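Local coordinates for protein Exo-beta-1,3-galactanase (Bifidobacterium bifidum, PDB 5FLW) that is a putative family 43 glycoside hydrolase that probably cleaves beta-1,3-linked galactan chains from one end, at residues H21-Q26 with Q244-V249; K239-Q244 with L292-T297; L262-R267 with S276-M281. All coordinates share one frame; numbering follows the deposited sequence.

Contact 1 of 3, residues H21-Q26 with Q244-V249; sequences HGIGLQ and QVDIVV
The carboxylate of Asp246 lies over a face of the Gly22–Ile23 peptide, the two planes tilted rather than stacked flat. Its OD1 stands above the peptide carbon, 3.1 Å from Gly22 C. Approached in this way, the N-H of Ile23 makes no hydrogen bond to either acid oxygen, and OD1 forms its salt bridge with Arg83 instead. OD2 reaches past the peptide to within 2.6 Å of Ile23 O and also touches Ile23 CG1. A classic beta bulge, in which Asp246 and Ile247 both face Ile264, turns these neighbours together toward residues 21-26. Ile247 CD1 lies 3.4 Å from Leu25 N and packs on Leu25 CB, while the side chains of Leu25 and Val249 cross at about a right angle, CD1 against CG1. The short axes of strands 24-26 and 244-249 run parallel and come within 7.7 Å, with no clear hydrogen bond between them: they are the inner strands of the first and last propeller blades. An alanine here in place of Asp246 would lack the carboxylate and probably leave Arg83 and the Gly22–Ile23 peptide less firmly held. With Asp266 close to OD1 and a carbonyl oxygen beside OD2, the acid's proton affinity may be raised, an effect that Arg83 would oppose.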
loop_
_atom_site.group_PDB
_atom_site.type_symbol
_atom_site.label_atom_id
_atom_site.label_comp_id
_atom_site.label_asym_id
_atom_site.label_seq_id
_atom_site.Cartn_x
_atom_site.Cartn_y
_atom_site.Cartn_z
ATOM N N HIS A 21 2.605 -4.204 -8.262
ATOM C CA HIS A 21 3.079 -2.825 -8.191
ATOM C C HIS A 21 2.111 -1.995 -7.356
ATOM O O HIS A 21 0.893 -2.007 -7.605
ATOM C CB HIS A 21 3.161 -2.190 -9.573
ATOM C CG HIS A 21 3.833 -3.044 -10.597
ATOM N ND1 HIS A 21 5.155 -3.438 -10.485
ATOM C CD2 HIS A 21 3.382 -3.532 -11.780
ATOM C CE1 HIS A 21 5.469 -4.175 -11.538
ATOM N NE2 HIS A 21 4.418 -4.230 -12.351
ATOM N N GLY A 22 2.656 -1.271 -6.378
ATOM C CA GLY A 22 1.841 -0.460 -5.483
ATOM C C GLY A 22 0.784 -1.253 -4.741
ATOM O O GLY A 22 -0.316 -0.744 -4.529
ATOM N N ILE A 23 1.109 -2.487 -4.294
ATOM C CA ILE A 23 0.053 -3.436 -3.917
ATOM C C ILE A 23 -0.596 -3.109 -2.573
ATOM O O ILE A 23 0.015 -2.536 -1.648
ATOM C CB ILE A 23 0.502 -4.917 -3.940
ATOM C CG1 ILE A 23 1.503 -5.224 -2.818
ATOM C CG2 ILE A 23 1.003 -5.292 -5.296
ATOM C CD1 ILE A 23 1.913 -6.688 -2.751
ATOM N N GLY A 24 -1.857 -3.541 -2.457
ATOM C CA GLY A 24 -2.444 -3.854 -1.175
ATOM C C GLY A 24 -2.377 -5.359 -0.976
ATOM O O GLY A 24 -2.377 -6.131 -1.951
ATOM N N LEU A 25 -2.301 -5.768 0.308
ATOM C CA LEU A 25 -2.302 -7.171 0.712
ATOM C C LEU A 25 -3.283 -7.360 1.854
ATOM O O LEU A 25 -3.265 -6.595 2.825
ATOM C CB LEU A 25 -0.946 -7.612 1.269
ATOM C CG LEU A 25 0.149 -8.045 0.331
ATOM C CD1 LEU A 25 1.428 -8.219 1.161
ATOM C CD2 LEU A 25 -0.266 -9.355 -0.324
ATOM N N GLN A 26 -4.096 -8.419 1.769
ATOM C CA GLN A 26 -5.042 -8.788 2.812
ATOM C C GLN A 26 -5.066 -10.298 2.936
ATOM O O GLN A 26 -5.029 -10.997 1.927
ATOM C CB GLN A 26 -6.463 -8.384 2.408
ATOM C CG GLN A 26 -6.766 -6.905 2.511
ATOM C CD GLN A 26 -6.747 -6.446 3.941
ATOM O OE1 GLN A 26 -7.610 -6.828 4.736
ATOM N NE2 GLN A 26 -5.761 -5.637 4.291
ATOM N N GLN A 244 11.004 1.747 -2.740
ATOM C CA GLN A 244 10.042 2.612 -2.066
ATOM C C GLN A 244 9.066 1.719 -1.305
ATOM O O GLN A 244 8.370 0.900 -1.922
ATOM C CB GLN A 244 9.268 3.475 -3.073
ATOM C CG GLN A 244 8.278 4.425 -2.363
ATOM C CD GLN A 244 7.413 5.241 -3.316
ATOM O OE1 GLN A 244 7.161 4.820 -4.445
ATOM N NE2 GLN A 244 6.965 6.426 -2.864
ATOM N N VAL A 245 9.018 1.874 0.031
ATOM C CA VAL A 245 8.139 1.032 0.843
ATOM C C VAL A 245 6.735 1.047 0.254
ATOM O O VAL A 245 6.200 2.093 -0.143
ATOM C CB VAL A 245 8.136 1.439 2.333
ATOM C CG1 VAL A 245 7.583 2.856 2.537
ATOM C CG2 VAL A 245 7.314 0.442 3.158
ATOM N N ASP A 246 6.157 -0.138 0.150
ATOM C CA ASP A 246 4.775 -0.259 -0.270
ATOM C C ASP A 246 3.887 -0.779 0.837
ATOM O O ASP A 246 2.811 -0.227 1.072
ATOM C CB ASP A 246 4.634 -1.193 -1.467
ATOM C CG ASP A 246 3.195 -1.362 -1.846
ATOM O OD1 ASP A 246 2.676 -0.422 -2.487
ATOM O OD2 ASP A 246 2.577 -2.384 -1.432
ATOM N N ILE A 247 4.311 -1.850 1.506
ATOM C CA ILE A 247 3.482 -2.481 2.527
ATOM C C ILE A 247 4.373 -3.272 3.476
ATOM O O ILE A 247 5.428 -3.782 3.082
ATOM C CB ILE A 247 2.379 -3.355 1.876
ATOM C CG1 ILE A 247 1.306 -3.748 2.905
ATOM C CG2 ILE A 247 2.993 -4.566 1.129
ATOM C CD1 ILE A 247 0.002 -4.184 2.266
ATOM N N VAL A 248 3.960 -3.336 4.745
ATOM C CA VAL A 248 4.482 -4.254 5.752
ATOM C C VAL A 248 3.280 -5.067 6.247
ATOM O O VAL A 248 2.219 -4.488 6.536
ATOM C CB VAL A 248 5.166 -3.484 6.906
ATOM C CG1 VAL A 248 5.581 -4.429 8.040
ATOM C CG2 VAL A 248 6.352 -2.669 6.406
ATOM N N VAL A 249 3.416 -6.396 6.290
ATOM C CA VAL A 249 2.338 -7.243 6.814
ATOM C C VAL A 249 2.810 -8.145 7.947
ATOM O O VAL A 249 3.942 -8.640 7.913
ATOM C CB VAL A 249 1.610 -8.060 5.724
ATOM C CG1 VAL A 249 0.815 -7.137 4.788
ATOM C CG2 VAL A 249 2.589 -8.973 4.994
#

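Contact 2 of 3, residues K239-Q244 with L292-T297; sequences KTYDSQ and LTWSDT
Residues 239-242 form a single left-handed helical turn, with phi and psi positive at all four positions, whereas 292-297 is an irregular run with neither helix nor strand. The turn is closed by Ser243 N donating to Lys239 O, and Ser243 OG adds a bond of 2.8 Å to Thr240 O in the plane of that carbonyl. No backbone pairing joins the two segments; the nearest approach of their CA atoms is 7.8 Å, between Tyr241 and Trp294. Tyr241 bridges the interval. Its CG is anti to the carbonyl carbon (chi1 -65°), which sends the ring out from the turn toward residues 292-297. At its tip, OH accepts the backbone N-H of Trp294 over 3.1 Å, at 157°. Leu292 O sits at the ring edge, in its plane, 3.6 Å from Tyr241 CE2, while Trp294 CE3 lies over one face. The two aromatic rings meet obliquely, their planes at 41°, and Trp294 CB also packs on Tyr241 CE1; Trp294 and Tyr298 pack edge-to-face. Leu292 CD2 packs on Tyr241 CD2 and, with Thr240, reaches Phe263 in strand 261-266 of the last blade. The arrangement belongs to the outer part of a beta-propeller: the turn leads into the inner strand of the last blade, and Tyr241 ties it to the chain that leaves the same blade's outermost strand, 289-291.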
loop_
_atom_site.group_PDB
_atom_site.type_symbol
_atom_site.label_atom_id
_atom_site.label_comp_id
_atom_site.label_asym_id
_atom_site.label_seq_id
_atom_site.Cartn_x
_atom_site.Cartn_y
_atom_site.Cartn_z
ATOM N N LYS A 239 19.026 3.755 0.908
ATOM C CA LYS A 239 17.816 4.104 0.146
ATOM C C LYS A 239 16.747 3.010 0.248
ATOM O O LYS A 239 16.078 2.685 -0.732
ATOM C CB LYS A 239 18.114 4.423 -1.329
ATOM C CG LYS A 239 19.204 5.425 -1.625
ATOM C CD LYS A 239 18.906 6.787 -1.091
ATOM C CE LYS A 239 20.005 7.759 -1.558
ATOM N NZ LYS A 239 20.051 9.060 -0.775
ATOM N N THR A 240 16.584 2.434 1.451
ATOM C CA THR A 240 15.606 1.361 1.679
ATOM C C THR A 240 15.888 0.184 0.738
ATOM O O THR A 240 14.983 -0.389 0.121
ATOM C CB THR A 240 14.160 1.867 1.545
ATOM O OG1 THR A 240 14.058 3.189 2.093
ATOM C CG2 THR A 240 13.204 0.971 2.315
ATOM N N TYR A 241 17.175 -0.119 0.560
ATOM C CA TYR A 241 17.624 -1.133 -0.407
ATOM C C TYR A 241 17.132 -0.816 -1.823
ATOM O O TYR A 241 16.637 -1.684 -2.560
ATOM C CB TYR A 241 17.330 -2.559 0.065
ATOM C CG TYR A 241 18.138 -2.820 1.305
ATOM C CD1 TYR A 241 19.520 -2.868 1.233
ATOM C CD2 TYR A 241 17.530 -2.931 2.559
ATOM C CE1 TYR A 241 20.289 -3.070 2.361
ATOM C CE2 TYR A 241 18.283 -3.139 3.701
ATOM C CZ TYR A 241 19.674 -3.200 3.598
ATOM O OH TYR A 241 20.493 -3.416 4.708
ATOM N N ASP A 242 17.286 0.464 -2.187
ATOM C CA ASP A 242 16.896 0.997 -3.490
ATOM C C ASP A 242 15.456 0.618 -3.845
ATOM O O ASP A 242 15.177 0.008 -4.882
ATOM C CB ASP A 242 17.893 0.609 -4.590
ATOM C CG ASP A 242 17.610 1.318 -5.914
ATOM O OD1 ASP A 242 16.974 2.394 -5.909
ATOM O OD2 ASP A 242 18.037 0.786 -6.966
ATOM N N SER A 243 14.535 0.947 -2.937
ATOM C CA SER A 243 13.123 0.685 -3.167
ATOM C C SER A 243 12.309 1.774 -2.485
ATOM O O SER A 243 12.838 2.598 -1.733
ATOM C CB SER A 243 12.696 -0.711 -2.654
ATOM O OG SER A 243 12.546 -0.743 -1.236
ATOM N N GLN A 244 11.004 1.747 -2.740
ATOM C CA GLN A 244 10.042 2.612 -2.066
ATOM C C GLN A 244 9.066 1.719 -1.305
ATOM O O GLN A 244 8.370 0.900 -1.922
ATOM C CB GLN A 244 9.268 3.475 -3.073
ATOM C CG GLN A 244 8.278 4.425 -2.363
ATOM C CD GLN A 244 7.413 5.241 -3.316
ATOM O OE1 GLN A 244 7.161 4.820 -4.445
ATOM N NE2 GLN A 244 6.965 6.426 -2.864
ATOM N N LEU A 292 15.384 -3.189 8.997
ATOM C CA LEU A 292 15.412 -3.914 7.732
ATOM C C LEU A 292 16.868 -4.121 7.339
ATOM O O LEU A 292 17.611 -3.143 7.209
ATOM C CB LEU A 292 14.662 -3.120 6.652
ATOM C CG LEU A 292 14.424 -3.765 5.301
ATOM C CD1 LEU A 292 13.436 -4.948 5.427
ATOM C CD2 LEU A 292 13.929 -2.706 4.265
ATOM N N THR A 293 17.274 -5.388 7.157
ATOM C CA THR A 293 18.672 -5.749 6.901
ATOM C C THR A 293 18.816 -6.729 5.743
ATOM O O THR A 293 18.154 -7.771 5.719
ATOM C CB THR A 293 19.333 -6.378 8.121
ATOM O OG1 THR A 293 19.141 -5.500 9.235
ATOM C CG2 THR A 293 20.779 -6.479 7.880
ATOM N N TRP A 294 19.717 -6.410 4.817
ATOM C CA TRP A 294 19.998 -7.329 3.722
ATOM C C TRP A 294 20.822 -8.521 4.226
ATOM O O TRP A 294 21.538 -8.439 5.221
ATOM C CB TRP A 294 20.784 -6.603 2.624
ATOM C CG TRP A 294 20.827 -7.288 1.310
ATOM C CD1 TRP A 294 21.814 -8.114 0.844
ATOM C CD2 TRP A 294 19.833 -7.217 0.262
ATOM N NE1 TRP A 294 21.510 -8.544 -0.439
ATOM C CE2 TRP A 294 20.301 -8.018 -0.815
ATOM C CE3 TRP A 294 18.605 -6.554 0.130
ATOM C CZ2 TRP A 294 19.581 -8.174 -2.003
ATOM C CZ3 TRP A 294 17.890 -6.697 -1.061
ATOM C CH2 TRP A 294 18.386 -7.502 -2.114
ATOM N N SER A 295 20.728 -9.630 3.496
ATOM C CA SER A 295 21.556 -10.809 3.715
ATOM C C SER A 295 22.164 -11.252 2.395
ATOM O O SER A 295 21.531 -11.162 1.340
ATOM C CB SER A 295 20.688 -11.932 4.290
ATOM O OG SER A 295 21.369 -13.166 4.178
ATOM N N ASP A 296 23.404 -11.755 2.469
ATOM C CA ASP A 296 24.141 -12.246 1.305
ATOM C C ASP A 296 23.381 -13.282 0.509
ATOM O O ASP A 296 23.657 -13.470 -0.684
ATOM C CB ASP A 296 25.391 -12.983 1.782
ATOM C CG ASP A 296 26.458 -12.057 2.241
ATOM O OD1 ASP A 296 26.338 -10.854 1.922
ATOM O OD2 ASP A 296 27.401 -12.527 2.923
ATOM N N THR A 297 22.548 -14.072 1.188
ATOM C CA THR A 297 21.797 -15.145 0.542
ATOM C C THR A 297 20.623 -14.640 -0.299
ATOM O O THR A 297 20.048 -15.419 -1.070
ATOM C CB THR A 297 21.287 -16.121 1.593
ATOM O OG1 THR A 297 20.342 -15.446 2.434
ATOM C CG2 THR A 297 22.462 -16.624 2.420
#

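Contact 3 of 3, residues L262-R267 with S276-M281; sequences LFIGDR and SPIVQM
Arg267 stretches its side chain across Val279, whose CG2 lies over one face of the guanidinium, 3.8 Å from Arg267 NE. The extended chain (chi3 -180°) carries the charged end to a cluster of carbonyls: those of Asp242, Tyr241 and Thr301 all take its N-H groups. On the same side of the sheet, Phe263 CE1 comes within 4.1 Å of Val279 CG1, and the ring reaches over Gly265, where a CB would stand only 2.9 Å from Phe263 CZ. Ile264 and Gln280 run side by side on the other face, with Gln280 NE2 bonded to Phe56 O. The strands between these two faces form a regular antiparallel hairpin. Phe263 pairs with Met281 and Gly265 with Val279 through two hydrogen bonds each, the straightest being Val279 N to Gly265 O at 167°. Arg267 N extends the ladder by donating to Pro277 O over 3.0 Å, from above the carbonyl plane. The same oxygen can also accept from a water, which lies 2.7 Å from Asp266 OD1. Backbone bonds thus fix the register, while buried polar groups find neighbouring carbonyls or water; at least three carbonyl dipoles stabilise the guanidinium of Arg267, which they would probably hold in a fixed orientation.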
loop_
_atom_site.group_PDB
_atom_site.type_symbol
_atom_site.label_atom_id
_atom_site.label_comp_id
_atom_site.label_asym_id
_atom_site.label_seq_id
_atom_site.Cartn_x
_atom_site.Cartn_y
_atom_site.Cartn_z
ATOM N N LEU A 262 6.662 -9.130 6.966
ATOM C CA LEU A 262 7.175 -9.064 5.604
ATOM C C LEU A 262 7.120 -7.618 5.118
ATOM O O LEU A 262 6.100 -6.942 5.294
ATOM C CB LEU A 262 6.347 -9.950 4.665
ATOM C CG LEU A 262 6.942 -10.144 3.276
ATOM C CD1 LEU A 262 8.216 -10.971 3.345
ATOM C CD2 LEU A 262 5.894 -10.762 2.341
ATOM N N PHE A 263 8.241 -7.146 4.561
ATOM C CA PHE A 263 8.352 -5.860 3.876
ATOM C C PHE A 263 8.333 -6.106 2.364
ATOM O O PHE A 263 9.090 -6.944 1.864
ATOM C CB PHE A 263 9.684 -5.187 4.263
ATOM C CG PHE A 263 10.108 -4.031 3.357
ATOM C CD1 PHE A 263 10.822 -4.264 2.158
ATOM C CD2 PHE A 263 9.827 -2.705 3.720
ATOM C CE1 PHE A 263 11.200 -3.198 1.337
ATOM C CE2 PHE A 263 10.215 -1.639 2.907
ATOM C CZ PHE A 263 10.896 -1.892 1.704
ATOM N N ILE A 264 7.501 -5.346 1.637
ATOM C CA ILE A 264 7.555 -5.273 0.181
ATOM C C ILE A 264 7.722 -3.804 -0.218
ATOM O O ILE A 264 6.987 -2.935 0.272
ATOM C CB ILE A 264 6.326 -5.931 -0.481
ATOM C CG1 ILE A 264 6.400 -7.459 -0.282
ATOM C CG2 ILE A 264 6.250 -5.560 -1.974
ATOM C CD1 ILE A 264 5.166 -8.225 -0.686
ATOM N N GLY A 265 8.728 -3.539 -1.067
ATOM C CA GLY A 265 8.917 -2.230 -1.651
ATOM C C GLY A 265 8.988 -2.346 -3.165
ATOM O O GLY A 265 9.306 -3.396 -3.711
ATOM N N ASP A 266 8.655 -1.245 -3.841
ATOM C CA ASP A 266 8.681 -1.175 -5.301
ATOM C C ASP A 266 9.998 -0.578 -5.789
ATOM O O ASP A 266 10.457 0.433 -5.256
ATOM C CB ASP A 266 7.525 -0.315 -5.833
ATOM C CG ASP A 266 6.170 -0.958 -5.608
ATOM O OD1 ASP A 266 5.867 -1.947 -6.288
ATOM O OD2 ASP A 266 5.416 -0.490 -4.736
ATOM N N ARG A 267 10.576 -1.191 -6.840
ATOM C CA ARG A 267 11.691 -0.624 -7.633
ATOM C C ARG A 267 11.116 -0.112 -8.951
ATOM O O ARG A 267 11.148 -0.809 -9.968
ATOM C CB ARG A 267 12.751 -1.676 -7.940
ATOM C CG ARG A 267 13.756 -1.804 -6.890
ATOM C CD ARG A 267 15.082 -2.411 -7.349
ATOM N NE ARG A 267 15.903 -2.438 -6.160
ATOM C CZ ARG A 267 16.952 -3.220 -5.974
ATOM N NH1 ARG A 267 17.347 -4.071 -6.924
ATOM N NH2 ARG A 267 17.600 -3.133 -4.819
ATOM N N SER A 276 8.714 -3.262 -13.369
ATOM C CA SER A 276 9.320 -2.778 -12.134
ATOM C C SER A 276 9.456 -3.931 -11.152
ATOM O O SER A 276 8.432 -4.541 -10.788
ATOM C CB SER A 276 8.405 -1.726 -11.493
ATOM O OG SER A 276 8.315 -0.586 -12.324
ATOM N N PRO A 277 10.658 -4.224 -10.658
ATOM C CA PRO A 277 10.813 -5.292 -9.656
ATOM C C PRO A 277 10.220 -4.886 -8.305
ATOM O O PRO A 277 9.773 -3.750 -8.081
ATOM C CB PRO A 277 12.341 -5.456 -9.538
ATOM C CG PRO A 277 12.891 -4.858 -10.765
ATOM C CD PRO A 277 11.966 -3.725 -11.137
ATOM N N ILE A 278 10.236 -5.851 -7.381
ATOM C CA ILE A 278 9.936 -5.603 -5.972
ATOM C C ILE A 278 11.146 -6.014 -5.132
ATOM O O ILE A 278 11.989 -6.823 -5.551
ATOM C CB ILE A 278 8.659 -6.334 -5.459
ATOM C CG1 ILE A 278 8.845 -7.868 -5.525
ATOM C CG2 ILE A 278 7.413 -5.863 -6.250
ATOM C CD1 ILE A 278 7.694 -8.664 -4.925
ATOM N N VAL A 279 11.218 -5.437 -3.940
ATOM C CA VAL A 279 12.137 -5.871 -2.901
ATOM C C VAL A 279 11.281 -6.513 -1.810
ATOM O O VAL A 279 10.436 -5.847 -1.202
ATOM C CB VAL A 279 12.974 -4.696 -2.356
ATOM C CG1 VAL A 279 13.778 -5.143 -1.138
ATOM C CG2 VAL A 279 13.902 -4.122 -3.455
ATOM N N GLN A 280 11.492 -7.809 -1.571
ATOM C CA GLN A 280 10.700 -8.574 -0.620
ATOM C C GLN A 280 11.654 -9.130 0.433
ATOM O O GLN A 280 12.606 -9.855 0.095
ATOM C CB GLN A 280 9.979 -9.705 -1.334
ATOM C CG GLN A 280 9.124 -10.579 -0.441
ATOM C CD GLN A 280 8.313 -11.590 -1.257
ATOM O OE1 GLN A 280 7.479 -11.212 -2.093
ATOM N NE2 GLN A 280 8.557 -12.876 -1.020
ATOM N N MET A 281 11.418 -8.774 1.699
ATOM C CA MET A 281 12.383 -9.060 2.754
ATOM C C MET A 281 11.643 -9.225 4.067
ATOM O O MET A 281 10.612 -8.574 4.274
ATOM C CB MET A 281 13.383 -7.900 2.908
ATOM C CG MET A 281 14.272 -7.604 1.697
ATOM S SD MET A 281 15.201 -6.066 1.911
ATOM C CE MET A 281 16.306 -6.505 3.299
HETATM O O HOH W 1 7.003 -2.764 -8.629
#

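All three contacts involve the last propeller blade or its approaches, yet each joins different parts. Contacts 1 and 3 are core, with no exposed residue among those that touch. Contact 1, about 4 Å from the chain's centre, sets one blade against another through side chains and a buried acid; contact 3 lies within the blade and relies on its backbone ladder. Contact 2, about 18 Å out, is largely buried but includes exposed Thr293 and partly exposed Trp294, and fastens connecting segments with an aromatic ring and a single hydrogen bond. Contacts 1 and 3 share a sheet, linked where Gln244 N meets Asp266 O at 2.9 Å. Contacts 2 and 3 meet through Arg267, which grips the turn of 239-242.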